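Local coordinates for protein formiminoglutamase (Trypanosoma cruzi, PDB 4MYK) that probably hydrolyses N-formimino-L-glutamate to glutamate and formamide as an arginase-like manganese metalloenzyme, at residues F232-V237 / M276-E281; I143-H148 / V237-S242; F22-E27 / K82-G87. The protein carries 1 engineered substitution. All blocks are in the same frame, centred on the assembly; numbering follows the deposited sequence.

Interaction 1: residues F232-V237 / M276-E281; sequences FFSFDV and MMDMSE. With MN (manganese (II) ion), chain C.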
loop_
_atom_site.group_PDB
_atom_site.type_symbol
_atom_site.label_atom_id
_atom_site.label_comp_id
_atom_site.label_asym_id
_atom_site.label_seq_id
_atom_site.Cartn_x
_atom_site.Cartn_y
_atom_site.Cartn_z
ATOM N N PHE A 232 7.697 25.162 -14.111
ATOM C CA PHE A 232 8.060 24.920 -12.720
ATOM C C PHE A 232 7.342 23.642 -12.289
ATOM O O PHE A 232 6.109 23.613 -12.221
ATOM C CB PHE A 232 7.614 26.126 -11.873
ATOM C CG PHE A 232 7.716 25.918 -10.392
ATOM C CD1 PHE A 232 8.549 24.945 -9.851
ATOM C CD2 PHE A 232 6.984 26.712 -9.525
ATOM C CE1 PHE A 232 8.639 24.765 -8.471
ATOM C CE2 PHE A 232 7.077 26.535 -8.143
ATOM C CZ PHE A 232 7.906 25.553 -7.625
ATOM N N PHE A 233 8.115 22.587 -12.026
ATOM C CA PHE A 233 7.563 21.289 -11.637
ATOM C C PHE A 233 7.536 21.196 -10.116
ATOM O O PHE A 233 8.551 20.910 -9.485
ATOM C CB PHE A 233 8.378 20.147 -12.258
ATOM C CG PHE A 233 7.761 18.776 -12.078
ATOM C CD1 PHE A 233 6.447 18.524 -12.470
ATOM C CD2 PHE A 233 8.504 17.727 -11.537
ATOM C CE1 PHE A 233 5.887 17.254 -12.301
ATOM C CE2 PHE A 233 7.946 16.470 -11.379
ATOM C CZ PHE A 233 6.642 16.237 -11.760
ATOM N N SER A 234 6.364 21.465 -9.544
ATOM C CA SER A 234 6.184 21.554 -8.094
ATOM C C SER A 234 5.493 20.299 -7.571
ATOM O O SER A 234 4.320 20.049 -7.874
ATOM C CB SER A 234 5.359 22.796 -7.730
ATOM O OG SER A 234 5.347 23.031 -6.331
ATOM N N PHE A 235 6.216 19.511 -6.788
ATOM C CA PHE A 235 5.715 18.203 -6.374
ATOM C C PHE A 235 5.460 18.088 -4.881
ATOM O O PHE A 235 6.370 17.743 -4.131
ATOM C CB PHE A 235 6.693 17.103 -6.782
ATOM C CG PHE A 235 6.029 15.781 -7.058
ATOM C CD1 PHE A 235 5.091 15.268 -6.183
ATOM C CD2 PHE A 235 6.334 15.059 -8.208
ATOM C CE1 PHE A 235 4.482 14.057 -6.436
ATOM C CE2 PHE A 235 5.724 13.836 -8.462
ATOM C CZ PHE A 235 4.800 13.342 -7.580
ATOM N N ASP A 236 4.229 18.353 -4.452
ATOM C CA ASP A 236 3.847 18.114 -3.061
ATOM C C ASP A 236 3.746 16.611 -2.866
ATOM O O ASP A 236 2.957 15.961 -3.536
ATOM C CB ASP A 236 2.509 18.778 -2.741
ATOM C CG ASP A 236 2.088 18.597 -1.281
ATOM O OD1 ASP A 236 2.523 17.637 -0.613
ATOM O OD2 ASP A 236 1.314 19.437 -0.796
ATOM N N VAL A 237 4.552 16.056 -1.966
ATOM C CA VAL A 237 4.595 14.603 -1.825
ATOM C C VAL A 237 3.384 13.998 -1.079
ATOM O O VAL A 237 3.210 12.770 -1.055
ATOM C CB VAL A 237 5.951 14.103 -1.254
ATOM C CG1 VAL A 237 7.075 14.434 -2.214
ATOM C CG2 VAL A 237 6.222 14.698 0.114
ATOM N N MET A 276 12.740 24.088 -13.429
ATOM C CA MET A 276 13.081 23.880 -12.035
ATOM C C MET A 276 12.060 22.959 -11.411
ATOM O O MET A 276 11.035 22.655 -12.002
ATOM C CB MET A 276 13.170 25.194 -11.249
ATOM C CG MET A 276 11.843 25.722 -10.722
ATOM S SD MET A 276 12.000 27.011 -9.440
ATOM C CE MET A 276 12.361 26.006 -7.996
ATOM N N MET A 277 12.361 22.524 -10.202
ATOM C CA MET A 277 11.533 21.569 -9.495
ATOM C C MET A 277 11.623 21.850 -8.009
ATOM O O MET A 277 12.685 22.206 -7.509
ATOM C CB MET A 277 12.017 20.140 -9.766
ATOM C CG MET A 277 11.472 19.135 -8.780
ATOM S SD MET A 277 11.596 17.431 -9.301
ATOM C CE MET A 277 10.447 16.685 -8.141
ATOM N N ASP A 278 10.500 21.728 -7.308
ATOM C CA ASP A 278 10.552 21.690 -5.855
ATOM C C ASP A 278 9.737 20.512 -5.339
ATOM O O ASP A 278 8.932 19.941 -6.074
ATOM C CB ASP A 278 10.214 23.044 -5.191
ATOM C CG ASP A 278 8.709 23.320 -5.072
ATOM O OD1 ASP A 278 7.882 22.515 -5.534
ATOM O OD2 ASP A 278 8.352 24.375 -4.501
ATOM N N MET A 279 9.993 20.132 -4.094
ATOM C CA MET A 279 9.393 18.943 -3.505
ATOM C C MET A 279 9.015 19.328 -2.102
ATOM O O MET A 279 9.881 19.694 -1.315
ATOM C CB MET A 279 10.402 17.796 -3.480
ATOM C CG MET A 279 9.848 16.464 -3.021
ATOM S SD MET A 279 11.092 15.140 -3.084
ATOM C CE MET A 279 11.462 15.126 -4.847
ATOM N N SER A 280 7.724 19.254 -1.796
ATOM C CA SER A 280 7.192 19.814 -0.555
ATOM C C SER A 280 6.566 18.781 0.353
ATOM O O SER A 280 6.099 17.752 -0.114
ATOM C CB SER A 280 6.130 20.876 -0.868
ATOM O OG SER A 280 6.722 22.084 -1.288
ATOM N N GLU A 281 6.564 19.088 1.654
ATOM C CA GLU A 281 5.754 18.395 2.664
ATOM C C GLU A 281 6.356 17.110 3.266
ATOM O O GLU A 281 5.701 16.420 4.045
ATOM C CB GLU A 281 4.312 18.183 2.164
ATOM C CG GLU A 281 3.538 19.497 1.920
ATOM C CD GLU A 281 3.301 20.265 3.207
ATOM O OE1 GLU A 281 3.234 19.611 4.268
ATOM O OE2 GLU A 281 3.182 21.509 3.161
HETATM MN MN MN C . -0.798 18.867 -0.236
HETATM O O HOH W 1 -0.943 21.053 0.750
#
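S234 and D278 are set against each other by their first torsions: in D278, chi1 82° sets CG toward the neighbouring strand, between its own N and carbonyl carbon, and in S234, OG anti to the backbone N (chi1 -171°) stands ready to meet it. OD1 then receives the hydroxyl, S234 OG to D278 OD1 2.7 Å, on the syn side and slightly out of the carboxylate plane. A short hydroxyl suits the spot: it gives the buried acid a donor while S234 CB rests over a face of the F232 ring, toward the rim. D278 OD2 lies at the edge of that ring, 3.4 Å from F232 CZ, and accepts hydrogen bonds from S125 and N128. M276 folds over one face of the same ring in a Met-aromatic contact, its SD 4.4 Å from the F232 centroid. On the other side of the sheet M277 runs beside F233 and points the same way; its SD comes to the ring edge, 5.1 Å from the F233 centroid. Flexible methionines fit here because sulfur and methyl can follow the outline of a rigid ring. M279 continues this layer, its CG touching V237 CG1 at 3.5 Å.

The axes of strand segments 232-236 and 276-280 run parallel, 11° apart, joined by five N-H...O=C bonds. At the C-terminal end D236 OD2 binds manganese at 2.3 Å, while E281, whose CH2 groups border D236 OD1, turns its carboxylate to N122 N and C43 N.

These strands are the two ends of a beta-alpha-beta unit through helix 258-270. That helix and helix 290-306 pack on the side of F233, F235, M277 and M279, while strands 141-145 and 114-119 flank the pair at the centre of the sheet.

Interaction 2: residues I143-H148 / V237-S242; sequences INVDSH and VDSLKS. With MN (manganese (II) ion), chain C.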
loop_
_atom_site.group_PDB
_atom_site.type_symbol
_atom_site.label_atom_id
_atom_site.label_comp_id
_atom_site.label_asym_id
_atom_site.label_seq_id
_atom_site.Cartn_x
_atom_site.Cartn_y
_atom_site.Cartn_z
ATOM N N ILE A 143 3.040 23.754 -12.760
ATOM C CA ILE A 143 2.199 22.626 -12.361
ATOM C C ILE A 143 2.334 22.304 -10.866
ATOM O O ILE A 143 3.444 22.120 -10.350
ATOM C CB ILE A 143 2.426 21.362 -13.244
ATOM C CG1 ILE A 143 1.594 20.183 -12.723
ATOM C CG2 ILE A 143 3.911 21.004 -13.345
ATOM C CD1 ILE A 143 1.632 18.965 -13.638
ATOM N N ASN A 144 1.195 22.272 -10.175
ATOM C CA ASN A 144 1.136 21.877 -8.773
ATOM C C ASN A 144 0.598 20.445 -8.654
ATOM O O ASN A 144 -0.609 20.208 -8.806
ATOM C CB ASN A 144 0.276 22.878 -7.961
ATOM C CG ASN A 144 0.201 22.545 -6.463
ATOM O OD1 ASN A 144 1.118 21.961 -5.887
ATOM N ND2 ASN A 144 -0.897 22.928 -5.835
ATOM N N VAL A 145 1.515 19.504 -8.417
ATOM C CA VAL A 145 1.175 18.129 -8.058
ATOM C C VAL A 145 0.872 18.092 -6.563
ATOM O O VAL A 145 1.775 18.267 -5.727
ATOM C CB VAL A 145 2.330 17.139 -8.361
ATOM C CG1 VAL A 145 1.906 15.689 -8.027
ATOM C CG2 VAL A 145 2.776 17.264 -9.817
ATOM N N ASP A 146 -0.396 17.867 -6.231
ATOM C CA ASP A 146 -0.856 18.105 -4.882
ATOM C C ASP A 146 -2.255 17.546 -4.743
ATOM O O ASP A 146 -3.101 17.781 -5.602
ATOM C CB ASP A 146 -0.863 19.609 -4.632
ATOM C CG ASP A 146 -0.956 19.956 -3.183
ATOM O OD1 ASP A 146 -1.225 19.052 -2.364
ATOM O OD2 ASP A 146 -0.753 21.140 -2.867
ATOM N N SER A 147 -2.491 16.790 -3.669
ATOM C CA SER A 147 -3.825 16.258 -3.386
ATOM C C SER A 147 -4.723 17.393 -2.921
ATOM O O SER A 147 -5.944 17.264 -2.870
ATOM C CB SER A 147 -3.775 15.141 -2.338
ATOM O OG SER A 147 -3.295 15.598 -1.088
ATOM N N HIS A 148 -4.087 18.508 -2.583
ATOM C CA HIS A 148 -4.774 19.691 -2.093
ATOM C C HIS A 148 -4.812 20.773 -3.169
ATOM O O HIS A 148 -3.916 20.889 -4.012
ATOM C CB HIS A 148 -4.110 20.234 -0.813
ATOM C CG HIS A 148 -4.040 19.236 0.302
ATOM N ND1 HIS A 148 -2.868 18.620 0.677
ATOM C CD2 HIS A 148 -5.002 18.735 1.113
ATOM C CE1 HIS A 148 -3.107 17.785 1.673
ATOM N NE2 HIS A 148 -4.397 17.832 1.955
ATOM N N VAL A 237 4.552 16.056 -1.966
ATOM C CA VAL A 237 4.595 14.603 -1.825
ATOM C C VAL A 237 3.384 13.998 -1.079
ATOM O O VAL A 237 3.210 12.770 -1.055
ATOM C CB VAL A 237 5.951 14.103 -1.254
ATOM C CG1 VAL A 237 7.075 14.434 -2.214
ATOM C CG2 VAL A 237 6.222 14.698 0.114
ATOM N N ASP A 238 2.541 14.856 -0.495
ATOM C CA ASP A 238 1.302 14.378 0.119
ATOM C C ASP A 238 0.228 14.113 -0.944
ATOM O O ASP A 238 -0.939 13.855 -0.626
ATOM C CB ASP A 238 0.817 15.307 1.242
ATOM C CG ASP A 238 0.162 16.583 0.734
ATOM O OD1 ASP A 238 -0.254 16.637 -0.449
ATOM O OD2 ASP A 238 0.048 17.539 1.537
ATOM N N SER A 239 0.645 14.173 -2.210
ATOM C CA SER A 239 -0.185 13.757 -3.338
ATOM C C SER A 239 -0.066 12.246 -3.590
ATOM O O SER A 239 -0.774 11.683 -4.426
ATOM C CB SER A 239 0.230 14.516 -4.589
ATOM O OG SER A 239 1.547 14.171 -4.943
ATOM N N LEU A 240 0.864 11.598 -2.894
ATOM C CA LEU A 240 0.992 10.142 -2.948
ATOM C C LEU A 240 0.176 9.531 -1.822
ATOM O O LEU A 240 0.012 10.131 -0.762
ATOM C CB LEU A 240 2.449 9.706 -2.779
ATOM C CG LEU A 240 3.488 9.856 -3.894
ATOM C CD1 LEU A 240 3.787 11.314 -4.209
ATOM C CD2 LEU A 240 4.748 9.114 -3.465
ATOM N N LYS A 241 -0.320 8.326 -2.048
ATOM C CA LYS A 241 -1.038 7.593 -1.017
ATOM C C LYS A 241 -0.116 7.310 0.174
ATOM O O LYS A 241 1.047 6.946 0.009
ATOM C CB LYS A 241 -1.572 6.287 -1.589
ATOM C CG LYS A 241 -0.491 5.432 -2.185
ATOM C CD LYS A 241 -1.013 4.662 -3.371
ATOM C CE LYS A 241 -1.832 3.476 -2.936
ATOM N NZ LYS A 241 -2.351 2.771 -4.137
ATOM N N SER A 242 -0.654 7.480 1.376
ATOM C CA SER A 242 0.109 7.254 2.592
ATOM C C SER A 242 0.553 5.801 2.762
ATOM O O SER A 242 1.416 5.516 3.584
ATOM C CB SER A 242 -0.674 7.717 3.833
ATOM O OG SER A 242 -1.963 7.118 3.906
HETATM MN MN MN C . -0.798 18.867 -0.236
HETATM O O HOH W 1 -0.943 21.053 0.750
#
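D146, H148 and D238 converge on one manganese. The carboxylates of D146 and D238 cross with their planes 40° apart, and OD1 of each binds the metal, D146 OD1 to manganese 2.2 Å. D238 grips the manganese with both oxygens, OD1 at 2.3 Å and OD2 at 2.4 Å, so the carboxylate chelates the ion between them. The H148 ring stands nearly upright to the D238 group, planes 78° apart, and offers ND1 to the manganese at 2.3 Å; D238 OD2 lies at the ring's edge, in its plane. D146 OD1 and D238 OD1, 3.2 Å apart, are not hydrogen-bonded: the shared cation brings them together. Aspartate suits both places because its short arm fixes the oxygens close to the backbone. Within this first shell, H148 N donates to D146 OD1 from well above the carboxylate plane, 2.9 Å, an Asx turn tying two ligands together.

A second shell steadies the ligands. S147, its OG between backbone N and carbonyl carbon (chi1 63°), reaches across to D238 O at 3.0 Å, and the same OG lies over one face of the H148 ring. S239 is small enough for the loops to close up; its CB packs on D146 CA, and its OG is hydrogen-bonded to D236 O, the carbonyl of another metal ligand.

D236 OD2 and a water complete the coordination. D146 and D236 also belong to the second manganese site, with N122, so the loop after strand 141-145 and the 3-10 turn after strand 231-236 build the binuclear manganese centre characteristic of the arginase family.

Interaction 3: residues F22-E27 / K82-G87; sequences FSAQRE and KLYDAG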
loop_
_atom_site.group_PDB
_atom_site.type_symbol
_atom_site.label_atom_id
_atom_site.label_comp_id
_atom_site.label_asym_id
_atom_site.label_seq_id
_atom_site.Cartn_x
_atom_site.Cartn_y
_atom_site.Cartn_z
ATOM N N PHE A 22 28.288 14.304 -7.377
ATOM C CA PHE A 22 28.686 15.524 -6.674
ATOM C C PHE A 22 30.194 15.777 -6.803
ATOM O O PHE A 22 30.919 15.857 -5.814
ATOM C CB PHE A 22 28.282 15.436 -5.203
ATOM C CG PHE A 22 26.803 15.586 -4.972
ATOM C CD1 PHE A 22 25.972 14.481 -4.995
ATOM C CD2 PHE A 22 26.246 16.838 -4.735
ATOM C CE1 PHE A 22 24.600 14.619 -4.783
ATOM C CE2 PHE A 22 24.886 16.985 -4.525
ATOM C CZ PHE A 22 24.059 15.874 -4.554
ATOM N N SER A 23 30.645 15.896 -8.045
ATOM C CA SER A 23 32.054 16.075 -8.375
ATOM C C SER A 23 32.325 17.524 -8.795
ATOM O O SER A 23 33.473 17.921 -9.000
ATOM C CB SER A 23 32.435 15.121 -9.505
ATOM O OG SER A 23 31.586 15.312 -10.625
ATOM N N ALA A 24 31.255 18.302 -8.925
ATOM C CA ALA A 24 31.356 19.721 -9.216
ATOM C C ALA A 24 31.965 20.442 -8.017
ATOM O O ALA A 24 31.389 20.445 -6.933
ATOM C CB ALA A 24 29.967 20.292 -9.545
ATOM N N GLN A 25 33.137 21.040 -8.200
ATOM C CA GLN A 25 33.781 21.757 -7.102
ATOM C C GLN A 25 33.100 23.094 -6.844
ATOM O O GLN A 25 32.894 23.476 -5.692
ATOM C CB GLN A 25 35.272 21.969 -7.386
ATOM C CG GLN A 25 36.111 20.688 -7.387
ATOM C CD GLN A 25 36.670 20.322 -6.009
ATOM O OE1 GLN A 25 37.697 19.647 -5.909
ATOM N NE2 GLN A 25 36.000 20.772 -4.946
ATOM N N ARG A 26 32.760 23.795 -7.927
ATOM C CA ARG A 26 32.051 25.074 -7.859
ATOM C C ARG A 26 30.618 24.926 -8.357
ATOM O O ARG A 26 30.375 24.393 -9.441
ATOM C CB ARG A 26 32.762 26.159 -8.683
ATOM C CG ARG A 26 33.196 27.389 -7.868
ATOM C CD ARG A 26 33.069 28.722 -8.643
ATOM N NE ARG A 26 34.146 28.976 -9.610
ATOM C CZ ARG A 26 35.290 29.609 -9.339
ATOM N NH1 ARG A 26 35.545 30.064 -8.117
ATOM N NH2 ARG A 26 36.189 29.790 -10.301
ATOM N N GLU A 27 29.680 25.409 -7.552
ATOM C CA GLU A 27 28.267 25.399 -7.900
ATOM C C GLU A 27 28.022 25.758 -9.361
ATOM O O GLU A 27 27.122 25.202 -10.002
ATOM C CB GLU A 27 27.508 26.375 -7.002
ATOM C CG GLU A 27 26.005 26.301 -7.169
ATOM C CD GLU A 27 25.277 27.388 -6.401
ATOM O OE1 GLU A 27 25.783 27.795 -5.330
ATOM O OE2 GLU A 27 24.198 27.823 -6.866
ATOM N N LYS A 82 26.708 16.566 -13.230
ATOM C CA LYS A 82 27.305 17.026 -11.981
ATOM C C LYS A 82 26.241 17.664 -11.118
ATOM O O LYS A 82 25.493 18.524 -11.577
ATOM C CB LYS A 82 28.462 18.011 -12.222
ATOM C CG LYS A 82 29.754 17.345 -12.678
ATOM C CD LYS A 82 30.774 18.371 -13.101
ATOM C CE LYS A 82 30.127 19.445 -13.955
ATOM N NZ LYS A 82 29.218 18.896 -15.019
ATOM N N LEU A 83 26.175 17.210 -9.871
ATOM C CA LEU A 83 25.261 17.751 -8.882
ATOM C C LEU A 83 26.032 18.599 -7.890
ATOM O O LEU A 83 27.212 18.358 -7.635
ATOM C CB LEU A 83 24.562 16.623 -8.128
ATOM C CG LEU A 83 23.266 16.041 -8.680
ATOM C CD1 LEU A 83 23.257 16.062 -10.202
ATOM C CD2 LEU A 83 23.073 14.631 -8.141
ATOM N N TYR A 84 25.355 19.585 -7.317
ATOM C CA TYR A 84 25.941 20.391 -6.251
ATOM C C TYR A 84 24.880 20.677 -5.220
ATOM O O TYR A 84 23.735 20.967 -5.558
ATOM C CB TYR A 84 26.512 21.702 -6.786
ATOM C CG TYR A 84 27.375 22.437 -5.796
ATOM C CD1 TYR A 84 26.838 23.424 -4.970
ATOM C CD2 TYR A 84 28.733 22.152 -5.679
ATOM C CE1 TYR A 84 27.635 24.113 -4.057
ATOM C CE2 TYR A 84 29.534 22.835 -4.772
ATOM C CZ TYR A 84 28.978 23.813 -3.966
ATOM O OH TYR A 84 29.766 24.488 -3.062
ATOM N N ASP A 85 25.275 20.582 -3.961
ATOM C CA ASP A 85 24.372 20.787 -2.845
ATOM C C ASP A 85 24.713 22.141 -2.246
ATOM O O ASP A 85 25.709 22.282 -1.536
ATOM C CB ASP A 85 24.580 19.654 -1.842
ATOM C CG ASP A 85 23.597 19.683 -0.705
ATOM O OD1 ASP A 85 22.839 20.664 -0.577
ATOM O OD2 ASP A 85 23.600 18.719 0.086
ATOM N N ALA A 86 23.903 23.146 -2.558
ATOM C CA ALA A 86 24.158 24.507 -2.090
ATOM C C ALA A 86 23.787 24.752 -0.620
ATOM O O ALA A 86 23.986 25.855 -0.095
ATOM C CB ALA A 86 23.459 25.509 -2.985
ATOM N N GLY A 87 23.233 23.729 0.031
ATOM C CA GLY A 87 22.879 23.811 1.436
ATOM C C GLY A 87 21.484 24.335 1.713
ATOM O O GLY A 87 20.631 24.344 0.831
HETATM O O HOH W 2 29.516 18.826 -6.067
#
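F22 lays its ring flat on L83, whose CB sits over the ring centre, 3.6 Å from the centroid and 10° off the normal, a close CH-pi contact. D85 N lies at the ring's edge, in plane. At the backbone, F22 CA approaches L83 O at 3.3 Å as a nearly straight CA-H...O contact. Y84 makes the second aromatic contact: with CG anti to its backbone N (chi1 -168°), its ring has CA and CB of E27 over one face and A24 O at the edge, Y84 CD2 to A24 O 3.4 Å. A24, whose methyl points toward the strand, is small enough to sit close to it, its CB 3.8 Å from K82 CB. One water donates to both A24 O, 2.6 Å, and L83 O, 2.8 Å.

Further out, E27 forms salt bridges with K104 and R111, D85 with R60, and D85 OD1 accepts G87 N in an Asx turn. Backbone bonds from Y84 and A86 to I32 and I34 tie strand 83-88 to its sheet neighbour 32-37.

Between the two segments no direct hydrogen bond forms; ring faces, aliphatic carbons and a bridging water join them, beside a backbone bond between L21 and L83.

In the fold
Interactions 1 and 2 form one continuous core region: they share V237, both reach the manganese, and strands 231-236 and 141-145 are hydrogen-bonded neighbours. Interaction 1 is fully buried beside the chain's centre and depends on regular strand pairing, with rings and methionines layered on it; interaction 2 lies at and just beyond the C-terminal strand ends, where metal ligation replaces backbone pairing. Interaction 3 belongs to the same parallel sheet but to its outermost strand 83-88, at the surface, its centre about 29 Å from that of interaction 2 and on the opposite side of the chain's centre. There aromatic packing, water and peripheral salt bridges take over.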